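Local coordinates for protein putative dihydrodipicolinate synthase (Thermus thermophilus, PDB 2PCQ) that belongs to the dihydrodipicolinate synthetase family of TIM-barrel proteins and assembles from four chains, with potassium bound in the model, at residues 110-115 with 140-145. Residues are numbered along the deposited sequence; the frame is centred on the assembly and turned at random.
Sequences RYYEAL and EALAPH. With K (potassium ion), chain B.
Helix 107-118 is met by residues 140-142 of helix 136-142 and the type I beta turn from L142 to H145, E113 and L142 being the nearest pair, with their CA atoms 7.8 Å apart. No direct hydrogen bond joins the two segments; L142 carries the apolar part of the contact and a water the polar part. The leucine ends in a fork: CD1 lies 3.6 Å from Y112 CD1, meeting the ring obliquely, while CD2 touches both Y112 CB and, 4.1 Å from it, CG of E113. The side chains of Y112 and L142 lie nearly perpendicular to each other. With CG of Y112 anti to its carbonyl carbon (chi1 -77°), the ring reaches inward to L123 of strand 121-125, which L142 also touches, and its OH is hydrogen-bonded to A94 O. The exposed E113, extended beyond CG, adds its CG methylene to the contact with the leucine.

Farther along the turn, H145 approaches the helix through water. The water donates to E113 O at 2.7 Å and is hydrogen-bonded to H145 NE2 at 2.8 Å, lying in the plane of the imidazole at its edge. The other ring nitrogen, ND1, is hydrogen-bonded to N147 N, so both ring nitrogens have partners, which should restrain the ring's rotation. The same turn faces potassium with its backbone: A143 O binds the ion at 2.9 Å and H145 O at 3.0 Å, joined by two waters and by the carbonyls of V148 and E170. One of these waters also donates to P144 O. Apolar packing of neighbouring outer helices over a barrel strand, here 121-125, is characteristic of the TIM barrel, and in this protein the turn L142-H145 supplies two carbonyls of a potassium site.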
loop_
_atom_site.group_PDB
_atom_site.type_symbol
_atom_site.label_atom_id
_atom_site.label_comp_id
_atom_site.label_asym_id
_atom_site.label_seq_id
_atom_site.Cartn_x
_atom_site.Cartn_y
_atom_site.Cartn_z
ATOM N N ARG A 110 22.842 -6.241 12.044
ATOM C CA ARG A 110 24.029 -5.612 12.612
ATOM C C ARG A 110 23.631 -4.560 13.639
ATOM O O ARG A 110 24.287 -4.408 14.669
ATOM C CB ARG A 110 24.880 -4.952 11.519
ATOM C CG ARG A 110 25.508 -5.927 10.532
ATOM C CD ARG A 110 26.670 -5.277 9.786
ATOM N NE ARG A 110 26.254 -4.204 8.883
ATOM C CZ ARG A 110 25.741 -4.396 7.672
ATOM N NH1 ARG A 110 25.574 -5.627 7.206
ATOM N NH2 ARG A 110 25.400 -3.354 6.920
ATOM N N TYR A 111 22.553 -3.836 13.354
ATOM C CA TYR A 111 22.073 -2.791 14.254
ATOM C C TYR A 111 21.688 -3.376 15.614
ATOM O O TYR A 111 22.201 -2.960 16.651
ATOM C CB TYR A 111 20.863 -2.084 13.634
ATOM C CG TYR A 111 20.355 -0.898 14.426
ATOM C CD1 TYR A 111 21.117 0.267 14.550
ATOM C CD2 TYR A 111 19.114 -0.941 15.061
ATOM C CE1 TYR A 111 20.653 1.358 15.287
ATOM C CE2 TYR A 111 18.642 0.143 15.800
ATOM C CZ TYR A 111 19.415 1.286 15.909
ATOM O OH TYR A 111 18.948 2.350 16.640
ATOM N N TYR A 112 20.786 -4.350 15.601
ATOM C CA TYR A 112 20.325 -4.975 16.831
ATOM C C TYR A 112 21.408 -5.746 17.583
ATOM O O TYR A 112 21.434 -5.741 18.810
ATOM C CB TYR A 112 19.141 -5.896 16.535
ATOM C CG TYR A 112 17.841 -5.150 16.326
ATOM C CD1 TYR A 112 17.182 -5.181 15.096
ATOM C CD2 TYR A 112 17.269 -4.410 17.361
ATOM C CE1 TYR A 112 15.982 -4.493 14.904
ATOM C CE2 TYR A 112 16.072 -3.721 17.180
ATOM C CZ TYR A 112 15.434 -3.767 15.953
ATOM O OH TYR A 112 14.241 -3.106 15.780
ATOM N N GLU A 113 22.301 -6.408 16.855
ATOM C CA GLU A 113 23.362 -7.166 17.507
ATOM C C GLU A 113 24.334 -6.225 18.206
ATOM O O GLU A 113 24.859 -6.547 19.267
ATOM C CB GLU A 113 24.089 -8.043 16.485
ATOM C CG GLU A 113 23.165 -9.065 15.838
ATOM C CD GLU A 113 23.846 -9.888 14.768
ATOM O OE1 GLU A 113 24.858 -9.420 14.206
ATOM O OE2 GLU A 113 23.355 -10.999 14.477
ATOM N N ALA A 114 24.557 -5.052 17.619
ATOM C CA ALA A 114 25.452 -4.071 18.217
ATOM C C ALA A 114 24.852 -3.569 19.530
ATOM O O ALA A 114 25.544 -3.478 20.545
ATOM C CB ALA A 114 25.669 -2.908 17.263
ATOM N N LEU A 115 23.563 -3.244 19.509
ATOM C CA LEU A 115 22.888 -2.759 20.708
ATOM C C LEU A 115 22.785 -3.852 21.780
ATOM O O LEU A 115 23.035 -3.600 22.958
ATOM C CB LEU A 115 21.483 -2.252 20.361
ATOM C CG LEU A 115 21.365 -1.117 19.335
ATOM C CD1 LEU A 115 19.892 -0.766 19.137
ATOM C CD2 LEU A 115 22.141 0.107 19.804
ATOM N N GLU A 140 13.281 -14.060 13.829
ATOM C CA GLU A 140 13.724 -15.414 14.128
ATOM C C GLU A 140 15.251 -15.520 14.190
ATOM O O GLU A 140 15.796 -16.292 14.976
ATOM C CB GLU A 140 13.163 -16.400 13.097
ATOM C CG GLU A 140 13.635 -17.836 13.313
ATOM C CD GLU A 140 12.744 -18.862 12.642
ATOM O OE1 GLU A 140 12.117 -18.533 11.616
ATOM O OE2 GLU A 140 12.679 -20.007 13.138
ATOM N N ALA A 141 15.939 -14.731 13.374
ATOM C CA ALA A 141 17.395 -14.747 13.371
ATOM C C ALA A 141 17.941 -14.096 14.638
ATOM O O ALA A 141 18.979 -14.501 15.152
ATOM C CB ALA A 141 17.928 -14.016 12.140
ATOM N N LEU A 142 17.232 -13.088 15.140
ATOM C CA LEU A 142 17.659 -12.373 16.339
ATOM C C LEU A 142 17.228 -13.042 17.639
ATOM O O LEU A 142 17.876 -12.874 18.674
ATOM C CB LEU A 142 17.118 -10.941 16.308
ATOM C CG LEU A 142 17.702 -10.041 15.214
ATOM C CD1 LEU A 142 16.855 -8.793 15.052
ATOM C CD2 LEU A 142 19.136 -9.684 15.578
ATOM N N ALA A 143 16.137 -13.797 17.577
ATOM C CA ALA A 143 15.594 -14.475 18.747
ATOM C C ALA A 143 16.585 -15.311 19.561
ATOM O O ALA A 143 16.480 -15.368 20.772
ATOM C CB ALA A 143 14.402 -15.340 18.335
ATOM N N PRO A 144 17.552 -15.983 18.916
ATOM C CA PRO A 144 18.475 -16.774 19.742
ATOM C C PRO A 144 19.411 -15.967 20.654
ATOM O O PRO A 144 19.879 -16.474 21.674
ATOM C CB PRO A 144 19.247 -17.594 18.706
ATOM C CG PRO A 144 18.249 -17.752 17.591
ATOM C CD PRO A 144 17.672 -16.356 17.496
ATOM N N HIS A 145 19.679 -14.716 20.289
ATOM C CA HIS A 145 20.575 -13.860 21.070
ATOM C C HIS A 145 20.105 -13.668 22.512
ATOM O O HIS A 145 19.004 -13.195 22.753
ATOM C CB HIS A 145 20.710 -12.495 20.395
ATOM C CG HIS A 145 21.886 -11.699 20.871
ATOM N ND1 HIS A 145 22.119 -11.436 22.203
ATOM C CD2 HIS A 145 22.883 -11.090 20.186
ATOM C CE1 HIS A 145 23.210 -10.697 22.319
ATOM N NE2 HIS A 145 23.691 -10.474 21.110
HETATM K K K B . 16.454 -14.597 23.524
HETATM O O HOH W 1 25.752 -9.000 19.904
HETATM O O HOH W 2 18.484 -16.956 23.857
HETATM O O HOH W 3 16.404 -14.095 26.601
#